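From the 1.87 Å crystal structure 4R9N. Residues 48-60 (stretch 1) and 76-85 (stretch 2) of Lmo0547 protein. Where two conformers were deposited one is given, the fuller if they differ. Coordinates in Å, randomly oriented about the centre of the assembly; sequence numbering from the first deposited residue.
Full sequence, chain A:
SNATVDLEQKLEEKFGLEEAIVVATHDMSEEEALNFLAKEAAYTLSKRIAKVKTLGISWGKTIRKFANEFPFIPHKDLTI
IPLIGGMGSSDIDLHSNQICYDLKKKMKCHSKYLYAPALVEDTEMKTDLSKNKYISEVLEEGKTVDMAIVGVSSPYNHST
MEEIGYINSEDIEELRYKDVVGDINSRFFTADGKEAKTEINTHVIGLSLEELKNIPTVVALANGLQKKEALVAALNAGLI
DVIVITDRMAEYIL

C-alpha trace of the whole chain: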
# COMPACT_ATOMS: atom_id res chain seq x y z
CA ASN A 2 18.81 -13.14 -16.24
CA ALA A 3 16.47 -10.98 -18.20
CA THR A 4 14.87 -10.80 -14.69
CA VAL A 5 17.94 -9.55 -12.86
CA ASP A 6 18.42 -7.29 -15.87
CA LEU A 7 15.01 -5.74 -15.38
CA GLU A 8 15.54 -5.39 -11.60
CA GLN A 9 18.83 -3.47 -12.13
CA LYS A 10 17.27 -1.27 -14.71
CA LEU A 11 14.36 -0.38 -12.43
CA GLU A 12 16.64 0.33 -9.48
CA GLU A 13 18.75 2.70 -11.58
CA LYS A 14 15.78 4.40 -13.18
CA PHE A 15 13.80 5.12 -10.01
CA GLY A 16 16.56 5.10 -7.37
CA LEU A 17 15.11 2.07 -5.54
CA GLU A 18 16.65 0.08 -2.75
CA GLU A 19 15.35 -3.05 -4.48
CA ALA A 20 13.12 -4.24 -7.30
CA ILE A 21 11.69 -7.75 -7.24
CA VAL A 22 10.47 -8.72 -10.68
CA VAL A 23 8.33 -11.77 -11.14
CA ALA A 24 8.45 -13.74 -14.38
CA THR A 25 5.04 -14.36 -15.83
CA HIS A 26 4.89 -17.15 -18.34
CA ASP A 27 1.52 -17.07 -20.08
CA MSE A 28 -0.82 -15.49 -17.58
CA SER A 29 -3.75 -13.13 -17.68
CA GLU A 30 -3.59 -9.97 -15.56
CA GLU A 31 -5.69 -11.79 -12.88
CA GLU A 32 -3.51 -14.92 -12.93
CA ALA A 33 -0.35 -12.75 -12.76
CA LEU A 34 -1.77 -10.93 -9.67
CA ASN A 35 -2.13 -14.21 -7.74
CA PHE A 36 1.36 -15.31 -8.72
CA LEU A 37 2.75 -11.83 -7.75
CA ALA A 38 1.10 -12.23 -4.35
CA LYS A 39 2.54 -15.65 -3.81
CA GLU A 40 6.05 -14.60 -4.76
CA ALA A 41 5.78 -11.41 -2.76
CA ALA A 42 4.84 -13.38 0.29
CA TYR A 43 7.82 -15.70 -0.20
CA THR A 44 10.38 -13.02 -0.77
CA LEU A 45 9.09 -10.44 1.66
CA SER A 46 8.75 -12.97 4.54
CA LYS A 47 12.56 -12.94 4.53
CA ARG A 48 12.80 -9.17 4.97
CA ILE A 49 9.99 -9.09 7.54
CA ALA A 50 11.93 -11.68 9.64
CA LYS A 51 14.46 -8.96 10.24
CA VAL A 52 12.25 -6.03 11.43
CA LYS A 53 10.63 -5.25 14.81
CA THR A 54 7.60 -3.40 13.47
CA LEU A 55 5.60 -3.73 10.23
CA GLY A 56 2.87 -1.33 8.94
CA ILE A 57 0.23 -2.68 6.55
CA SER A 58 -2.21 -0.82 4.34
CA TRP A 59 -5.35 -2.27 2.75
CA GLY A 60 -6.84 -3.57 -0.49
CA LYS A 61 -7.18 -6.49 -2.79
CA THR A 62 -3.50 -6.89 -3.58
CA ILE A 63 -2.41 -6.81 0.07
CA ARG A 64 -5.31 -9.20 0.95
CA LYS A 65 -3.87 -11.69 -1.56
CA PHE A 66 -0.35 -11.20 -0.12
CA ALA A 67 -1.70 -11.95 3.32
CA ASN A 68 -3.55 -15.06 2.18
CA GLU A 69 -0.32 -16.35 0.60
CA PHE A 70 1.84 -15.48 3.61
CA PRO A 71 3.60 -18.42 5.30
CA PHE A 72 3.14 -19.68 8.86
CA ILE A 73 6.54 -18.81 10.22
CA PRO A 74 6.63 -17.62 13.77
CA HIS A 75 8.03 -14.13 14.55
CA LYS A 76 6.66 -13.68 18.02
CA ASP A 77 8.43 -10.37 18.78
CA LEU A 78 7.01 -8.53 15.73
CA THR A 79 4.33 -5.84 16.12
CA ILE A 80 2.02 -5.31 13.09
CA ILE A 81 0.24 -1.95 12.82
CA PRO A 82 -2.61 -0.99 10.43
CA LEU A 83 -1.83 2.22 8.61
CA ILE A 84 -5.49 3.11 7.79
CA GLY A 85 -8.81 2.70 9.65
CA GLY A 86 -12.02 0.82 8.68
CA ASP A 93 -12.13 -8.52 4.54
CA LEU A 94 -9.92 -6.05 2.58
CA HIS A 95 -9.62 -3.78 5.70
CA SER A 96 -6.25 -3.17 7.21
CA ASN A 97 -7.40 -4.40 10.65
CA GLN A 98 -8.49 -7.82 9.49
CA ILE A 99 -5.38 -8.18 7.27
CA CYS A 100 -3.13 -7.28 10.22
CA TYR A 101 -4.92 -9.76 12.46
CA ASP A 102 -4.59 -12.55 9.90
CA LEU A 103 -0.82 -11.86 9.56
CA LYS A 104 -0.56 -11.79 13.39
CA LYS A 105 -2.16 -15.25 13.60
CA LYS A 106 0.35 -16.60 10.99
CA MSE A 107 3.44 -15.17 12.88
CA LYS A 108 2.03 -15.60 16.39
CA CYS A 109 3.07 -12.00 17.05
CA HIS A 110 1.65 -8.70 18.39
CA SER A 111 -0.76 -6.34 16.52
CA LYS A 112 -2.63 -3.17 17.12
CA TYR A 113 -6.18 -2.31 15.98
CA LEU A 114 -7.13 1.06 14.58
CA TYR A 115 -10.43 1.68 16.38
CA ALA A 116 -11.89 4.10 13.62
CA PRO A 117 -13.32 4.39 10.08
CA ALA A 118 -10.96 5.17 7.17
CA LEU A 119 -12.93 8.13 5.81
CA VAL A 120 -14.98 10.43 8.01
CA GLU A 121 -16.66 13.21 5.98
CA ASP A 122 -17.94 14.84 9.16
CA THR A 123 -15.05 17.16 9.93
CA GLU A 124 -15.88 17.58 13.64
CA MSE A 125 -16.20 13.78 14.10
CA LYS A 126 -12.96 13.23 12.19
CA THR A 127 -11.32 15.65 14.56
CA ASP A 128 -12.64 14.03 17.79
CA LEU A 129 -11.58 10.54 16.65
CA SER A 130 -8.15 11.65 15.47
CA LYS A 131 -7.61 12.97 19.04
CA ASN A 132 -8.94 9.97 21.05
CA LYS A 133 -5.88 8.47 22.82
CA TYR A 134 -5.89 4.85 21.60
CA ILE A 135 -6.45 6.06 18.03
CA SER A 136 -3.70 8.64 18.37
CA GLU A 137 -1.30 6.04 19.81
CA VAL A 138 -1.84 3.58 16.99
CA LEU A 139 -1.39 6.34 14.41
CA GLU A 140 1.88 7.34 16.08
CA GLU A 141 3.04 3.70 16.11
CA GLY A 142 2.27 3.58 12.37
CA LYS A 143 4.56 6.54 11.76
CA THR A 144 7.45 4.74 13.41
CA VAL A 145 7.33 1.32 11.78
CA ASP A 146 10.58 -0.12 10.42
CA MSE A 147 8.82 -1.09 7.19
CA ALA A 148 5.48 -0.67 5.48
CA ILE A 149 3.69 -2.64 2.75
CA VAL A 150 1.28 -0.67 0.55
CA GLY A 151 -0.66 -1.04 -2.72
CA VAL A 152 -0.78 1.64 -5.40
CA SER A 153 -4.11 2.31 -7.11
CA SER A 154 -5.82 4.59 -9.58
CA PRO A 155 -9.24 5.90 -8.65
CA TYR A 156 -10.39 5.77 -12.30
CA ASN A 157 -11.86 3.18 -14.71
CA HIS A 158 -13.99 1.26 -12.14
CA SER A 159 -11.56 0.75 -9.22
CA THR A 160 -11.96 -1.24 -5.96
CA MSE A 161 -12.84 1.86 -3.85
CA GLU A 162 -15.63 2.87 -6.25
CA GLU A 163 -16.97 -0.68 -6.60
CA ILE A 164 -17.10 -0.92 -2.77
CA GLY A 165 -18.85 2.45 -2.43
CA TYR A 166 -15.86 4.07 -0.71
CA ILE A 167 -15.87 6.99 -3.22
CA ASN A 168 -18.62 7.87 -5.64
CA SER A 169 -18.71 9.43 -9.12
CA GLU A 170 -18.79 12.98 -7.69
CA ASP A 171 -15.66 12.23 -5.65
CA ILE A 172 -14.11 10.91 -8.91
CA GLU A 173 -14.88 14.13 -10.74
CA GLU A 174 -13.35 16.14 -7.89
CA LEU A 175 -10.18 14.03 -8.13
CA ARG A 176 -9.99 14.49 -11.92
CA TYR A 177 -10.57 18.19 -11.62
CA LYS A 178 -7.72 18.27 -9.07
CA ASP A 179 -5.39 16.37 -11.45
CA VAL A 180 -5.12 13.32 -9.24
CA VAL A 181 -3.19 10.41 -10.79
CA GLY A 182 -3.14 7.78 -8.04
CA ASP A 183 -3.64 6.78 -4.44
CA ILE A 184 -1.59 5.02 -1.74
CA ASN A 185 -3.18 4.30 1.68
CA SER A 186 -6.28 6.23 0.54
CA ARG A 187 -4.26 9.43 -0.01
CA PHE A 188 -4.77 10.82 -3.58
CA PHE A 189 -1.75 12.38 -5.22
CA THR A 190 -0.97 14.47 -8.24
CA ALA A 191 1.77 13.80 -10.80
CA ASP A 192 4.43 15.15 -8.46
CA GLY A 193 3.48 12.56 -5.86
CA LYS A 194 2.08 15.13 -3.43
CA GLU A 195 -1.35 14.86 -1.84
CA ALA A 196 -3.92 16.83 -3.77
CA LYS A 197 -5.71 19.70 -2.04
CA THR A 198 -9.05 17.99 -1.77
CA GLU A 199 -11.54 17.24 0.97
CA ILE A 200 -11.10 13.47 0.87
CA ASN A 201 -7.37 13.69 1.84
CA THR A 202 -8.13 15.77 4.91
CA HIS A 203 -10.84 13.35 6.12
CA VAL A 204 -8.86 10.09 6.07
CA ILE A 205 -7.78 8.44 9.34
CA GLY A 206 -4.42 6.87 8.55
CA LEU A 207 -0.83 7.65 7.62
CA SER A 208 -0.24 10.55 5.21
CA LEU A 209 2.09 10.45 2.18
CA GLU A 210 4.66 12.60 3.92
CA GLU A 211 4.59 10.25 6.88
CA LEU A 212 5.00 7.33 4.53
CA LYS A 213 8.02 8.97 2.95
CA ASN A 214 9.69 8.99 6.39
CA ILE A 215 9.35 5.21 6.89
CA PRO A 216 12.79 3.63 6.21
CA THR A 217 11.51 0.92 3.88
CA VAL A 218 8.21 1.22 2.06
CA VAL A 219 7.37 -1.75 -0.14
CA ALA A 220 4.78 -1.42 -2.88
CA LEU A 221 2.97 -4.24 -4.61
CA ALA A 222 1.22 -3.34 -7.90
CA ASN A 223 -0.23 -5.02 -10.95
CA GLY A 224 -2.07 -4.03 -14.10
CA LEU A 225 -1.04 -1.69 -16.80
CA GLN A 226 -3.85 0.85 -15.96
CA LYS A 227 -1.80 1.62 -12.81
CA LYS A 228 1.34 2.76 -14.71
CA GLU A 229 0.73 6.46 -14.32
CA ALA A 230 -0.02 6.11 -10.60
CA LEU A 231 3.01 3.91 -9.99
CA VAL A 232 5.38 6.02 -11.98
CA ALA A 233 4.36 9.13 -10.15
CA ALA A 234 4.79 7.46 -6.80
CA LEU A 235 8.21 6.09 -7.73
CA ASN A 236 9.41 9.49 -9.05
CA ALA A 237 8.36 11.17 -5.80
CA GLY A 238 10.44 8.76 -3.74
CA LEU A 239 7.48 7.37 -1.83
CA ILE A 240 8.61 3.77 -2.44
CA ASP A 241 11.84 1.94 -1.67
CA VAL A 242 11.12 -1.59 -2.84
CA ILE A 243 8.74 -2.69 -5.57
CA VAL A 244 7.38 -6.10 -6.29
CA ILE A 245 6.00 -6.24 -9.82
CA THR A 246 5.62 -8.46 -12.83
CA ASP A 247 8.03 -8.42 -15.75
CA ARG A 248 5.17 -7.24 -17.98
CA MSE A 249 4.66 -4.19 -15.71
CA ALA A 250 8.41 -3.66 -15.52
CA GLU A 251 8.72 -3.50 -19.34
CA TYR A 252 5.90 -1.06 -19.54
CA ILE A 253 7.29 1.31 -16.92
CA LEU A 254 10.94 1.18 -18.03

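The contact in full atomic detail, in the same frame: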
# COMPACT_ATOMS: atom_id res chain seq x y z
N ARG A 48 12.54 -10.49 4.53
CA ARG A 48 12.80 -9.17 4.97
C ARG A 48 12.08 -8.91 6.29
O ARG A 48 12.64 -8.29 7.27
CB ARG A 48 12.28 -8.22 3.90
CG ARG A 48 12.81 -6.86 3.91
CD ARG A 48 12.27 -6.10 2.71
NE ARG A 48 13.24 -5.95 1.65
CZ ARG A 48 14.17 -5.00 1.63
NH1 ARG A 48 14.27 -4.14 2.65
NH2 ARG A 48 14.98 -4.92 0.58
N ILE A 49 10.82 -9.32 6.33
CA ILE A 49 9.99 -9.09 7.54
C ILE A 49 10.60 -9.78 8.76
O ILE A 49 10.46 -9.26 9.91
CB ILE A 49 8.52 -9.57 7.31
CG1 ILE A 49 7.84 -8.61 6.35
CG2 ILE A 49 7.72 -9.72 8.60
CD1 ILE A 49 6.61 -9.19 5.59
N ALA A 50 11.22 -10.95 8.53
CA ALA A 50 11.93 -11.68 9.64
C ALA A 50 12.90 -10.81 10.37
O ALA A 50 13.16 -11.04 11.55
CB ALA A 50 12.63 -12.95 9.14
N LYS A 51 13.46 -9.85 9.68
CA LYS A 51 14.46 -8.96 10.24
C LYS A 51 13.96 -7.70 10.97
O LYS A 51 14.79 -6.98 11.56
CB LYS A 51 15.45 -8.55 9.14
CG LYS A 51 16.29 -9.74 8.64
CD LYS A 51 17.00 -9.43 7.33
CE LYS A 51 18.52 -9.49 7.45
NZ LYS A 51 19.20 -8.85 6.28
N VAL A 52 12.68 -7.35 10.88
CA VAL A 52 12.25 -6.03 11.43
C VAL A 52 11.48 -6.26 12.72
O VAL A 52 11.08 -7.37 13.00
CB VAL A 52 11.38 -5.21 10.48
CG1 VAL A 52 12.06 -5.03 9.13
CG2 VAL A 52 10.03 -5.92 10.21
N LYS A 53 11.33 -5.20 13.51
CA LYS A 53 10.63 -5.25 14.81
C LYS A 53 9.16 -4.85 14.66
O LYS A 53 8.32 -5.27 15.47
CB LYS A 53 11.22 -4.22 15.79
CG LYS A 53 12.71 -4.32 16.03
CD LYS A 53 13.28 -3.13 16.85
CE LYS A 53 13.10 -1.74 16.25
NZ LYS A 53 13.81 -1.42 14.97
N THR A 54 8.89 -3.98 13.67
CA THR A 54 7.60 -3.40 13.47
C THR A 54 7.28 -3.31 11.96
O THR A 54 8.15 -2.93 11.12
CB THR A 54 7.49 -2.02 14.10
OG1 THR A 54 8.52 -1.17 13.55
CG2 THR A 54 7.56 -2.00 15.68
N LEU A 55 6.03 -3.62 11.63
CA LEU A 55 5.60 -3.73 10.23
C LEU A 55 4.21 -3.03 10.12
O LEU A 55 3.29 -3.37 10.86
CB LEU A 55 5.47 -5.16 9.82
CG LEU A 55 4.77 -5.48 8.48
CD1 LEU A 55 5.69 -4.98 7.40
CD2 LEU A 55 4.61 -6.97 8.33
N GLY A 56 4.12 -2.04 9.25
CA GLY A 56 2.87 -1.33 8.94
C GLY A 56 2.26 -1.93 7.65
O GLY A 56 2.99 -2.25 6.69
N ILE A 57 0.96 -2.11 7.65
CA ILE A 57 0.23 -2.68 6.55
C ILE A 57 -0.90 -1.72 6.16
O ILE A 57 -1.62 -1.19 7.02
CB ILE A 57 -0.36 -4.04 6.96
CG1 ILE A 57 0.71 -4.98 7.47
CG2 ILE A 57 -1.17 -4.73 5.85
CD1 ILE A 57 1.68 -5.54 6.50
N SER A 58 -1.07 -1.54 4.86
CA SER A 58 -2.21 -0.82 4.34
C SER A 58 -3.41 -1.74 4.12
O SER A 58 -3.69 -2.63 4.92
CB SER A 58 -1.79 -0.01 3.11
OG SER A 58 -2.77 0.94 2.74
N TRP A 59 -4.16 -1.52 3.04
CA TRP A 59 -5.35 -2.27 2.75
C TRP A 59 -5.47 -2.62 1.26
O TRP A 59 -4.66 -2.20 0.43
CB TRP A 59 -6.52 -1.37 3.18
CG TRP A 59 -6.89 -0.43 2.13
CD1 TRP A 59 -6.22 0.71 1.76
CD2 TRP A 59 -8.01 -0.56 1.26
NE1 TRP A 59 -6.87 1.28 0.66
CE2 TRP A 59 -7.97 0.52 0.35
CE3 TRP A 59 -9.05 -1.52 1.13
CZ2 TRP A 59 -8.92 0.68 -0.65
CZ3 TRP A 59 -10.00 -1.34 0.14
CH2 TRP A 59 -9.91 -0.27 -0.75
N GLY A 60 -6.50 -3.37 0.92
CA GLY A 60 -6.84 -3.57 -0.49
C GLY A 60 -6.71 -4.96 -1.00
O GLY A 60 -6.22 -5.84 -0.34
N LYS A 76 7.51 -14.10 16.88
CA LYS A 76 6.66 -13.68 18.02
C LYS A 76 6.93 -12.27 18.56
O LYS A 76 6.01 -11.63 19.10
CB LYS A 76 6.73 -14.73 19.14
CG LYS A 76 8.09 -14.73 19.81
CD LYS A 76 8.14 -15.55 21.10
CE LYS A 76 9.18 -14.97 22.05
NZ LYS A 76 10.50 -14.76 21.37
N ASP A 77 8.14 -11.73 18.35
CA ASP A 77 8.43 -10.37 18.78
C ASP A 77 7.97 -9.23 17.83
O ASP A 77 8.11 -8.10 18.15
CB ASP A 77 9.93 -10.19 19.11
CG ASP A 77 10.40 -11.10 20.29
OD1 ASP A 77 9.59 -11.50 21.16
OD2 ASP A 77 11.61 -11.41 20.36
N LEU A 78 7.44 -9.55 16.66
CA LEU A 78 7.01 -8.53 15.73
C LEU A 78 5.78 -7.81 16.25
O LEU A 78 4.96 -8.44 16.90
CB LEU A 78 6.65 -9.19 14.38
CG LEU A 78 6.25 -8.25 13.22
CD1 LEU A 78 7.38 -7.35 12.77
CD2 LEU A 78 5.86 -9.06 11.99
N THR A 79 5.63 -6.52 15.98
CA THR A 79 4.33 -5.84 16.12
C THR A 79 3.87 -5.33 14.77
O THR A 79 4.62 -4.64 14.09
CB THR A 79 4.43 -4.69 17.13
OG1 THR A 79 4.87 -5.25 18.37
CG2 THR A 79 3.11 -4.01 17.37
N ILE A 80 2.66 -5.73 14.37
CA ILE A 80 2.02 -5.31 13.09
C ILE A 80 0.98 -4.23 13.38
O ILE A 80 0.14 -4.39 14.31
CB ILE A 80 1.32 -6.52 12.44
CG1 ILE A 80 2.30 -7.65 12.30
CG2 ILE A 80 0.78 -6.16 11.04
CD1 ILE A 80 1.61 -8.91 11.78
N ILE A 81 1.04 -3.15 12.61
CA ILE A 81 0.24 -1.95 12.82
C ILE A 81 -0.52 -1.60 11.52
O ILE A 81 0.09 -1.42 10.46
CB ILE A 81 1.13 -0.72 13.11
CG1 ILE A 81 2.19 -1.02 14.16
CG2 ILE A 81 0.28 0.52 13.44
CD1 ILE A 81 1.65 -1.11 15.54
N PRO A 82 -1.85 -1.43 11.62
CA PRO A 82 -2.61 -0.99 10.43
C PRO A 82 -2.35 0.49 10.20
O PRO A 82 -2.22 1.27 11.20
CB PRO A 82 -4.09 -1.27 10.86
CG PRO A 82 -4.07 -1.28 12.29
CD PRO A 82 -2.71 -1.76 12.75
N LEU A 83 -2.19 0.86 8.94
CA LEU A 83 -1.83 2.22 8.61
C LEU A 83 -3.08 3.05 8.20
O LEU A 83 -2.93 4.21 7.81
CB LEU A 83 -0.82 2.25 7.51
CG LEU A 83 0.50 1.60 7.88
CD1 LEU A 83 1.43 1.57 6.69
CD2 LEU A 83 1.15 2.23 9.06
N ILE A 84 -4.26 2.43 8.24
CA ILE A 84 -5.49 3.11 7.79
C ILE A 84 -6.64 2.46 8.56
O ILE A 84 -6.56 1.29 8.87
CB ILE A 84 -5.72 2.99 6.28
CG1 ILE A 84 -6.98 3.78 5.90
CG2 ILE A 84 -5.78 1.57 5.76
CD1 ILE A 84 -6.93 4.28 4.56
N GLY A 85 -7.66 3.23 8.91
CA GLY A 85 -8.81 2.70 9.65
C GLY A 85 -9.75 1.84 8.77
O GLY A 85 -9.50 1.65 7.63
O HOH W 1 7.89 -5.14 18.13

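What holds the two backbones together? Strand 54-57 and strand 79-82 run side by side as parallel neighbours in a sheet, their directions differing by 25° and their axes approaching to 4.7 Å. Five hydrogen bonds form the ladder. Thr79 N donates to Lys53 O (3.0 Å) and Leu55 N to Thr79 O (3.0 Å); Ile81 N then donates to Leu55 O (2.9 Å) and Ile57 N to Ile81 O (3.0 Å), before Leu83 N closes the series on Ile57 O (2.9 Å). The alternation is typical of parallel strands: Leu55 and Ile57 each use both N and O toward the partner, as do Thr79 and Ile81, while the residues between them turn these groups away. Their CA atoms nevertheless come close to the same carbonyls, as in the CA-H...O contacts of Ile80 CA with Leu55 O and Gly56 CA with Ile81 O, both 3.2 Å.

Why does Leu78, just before its strand, cover the most surface? Its CA-to-CB bond points sideways, but the end of the side chain comes nearer to stretch 1 and reaches the segment that leads from the helix into strand 54-57. Leu78 CD2 lies 3.9 Å from Ile49 CG2, and Leu78 CD1 lies 4.0 Å from Val52 CG2 and 4.1 Å from Leu55 CB. These methyl and methylene groups have no polar partners to seek, so their packing excludes water and ties the turn from Ile49 to Val52 to the start of the two strands. That type I turn is itself held by a hydrogen bond from Val52 N to Ile49 O (3.1 Å).

What do Leu55 and Ile57 add beyond their hydrogen bonds? They cover the next largest areas, and their side chains share one face of the sheet with those of Ile80 and Pro82. Across this buried face Ile57 CG1 meets Ile80 CG2 at 3.8 Å, an apolar contact between branched side chains two residues out of register, since Ile57 pairs with Pro82 and Ile80 with Leu55. On the other face, with Thr54, Thr79 and Ile81, Gly56 leaves room for Leu83: Leu83 CD1 sits 3.7 Å from Gly56 C, and a CB on Gly56 would lie only 2.9 Å from Leu83 CD2, a clash.

How does the contact finish at its two ends? At the start, a water joins the two stretches by donating to Lys53 O (2.7 Å) and Asp77 O (3.0 Å) and accepting from Thr79 OG1 (3.0 Å). Lys53 O thus serves both the water and Thr79 N, while the water gives Asp77 O a partner where the two carbonyl oxygens, Lys53 O and Asp77 O, stand 3.9 Å apart. Beyond the last rung the contact passes to side chains. The CA-to-CB bond of Ile84 points toward stretch 1, and Ile84 CG2 packs 4.0 Å from Trp59 CB, extending the apolar packing past the strands.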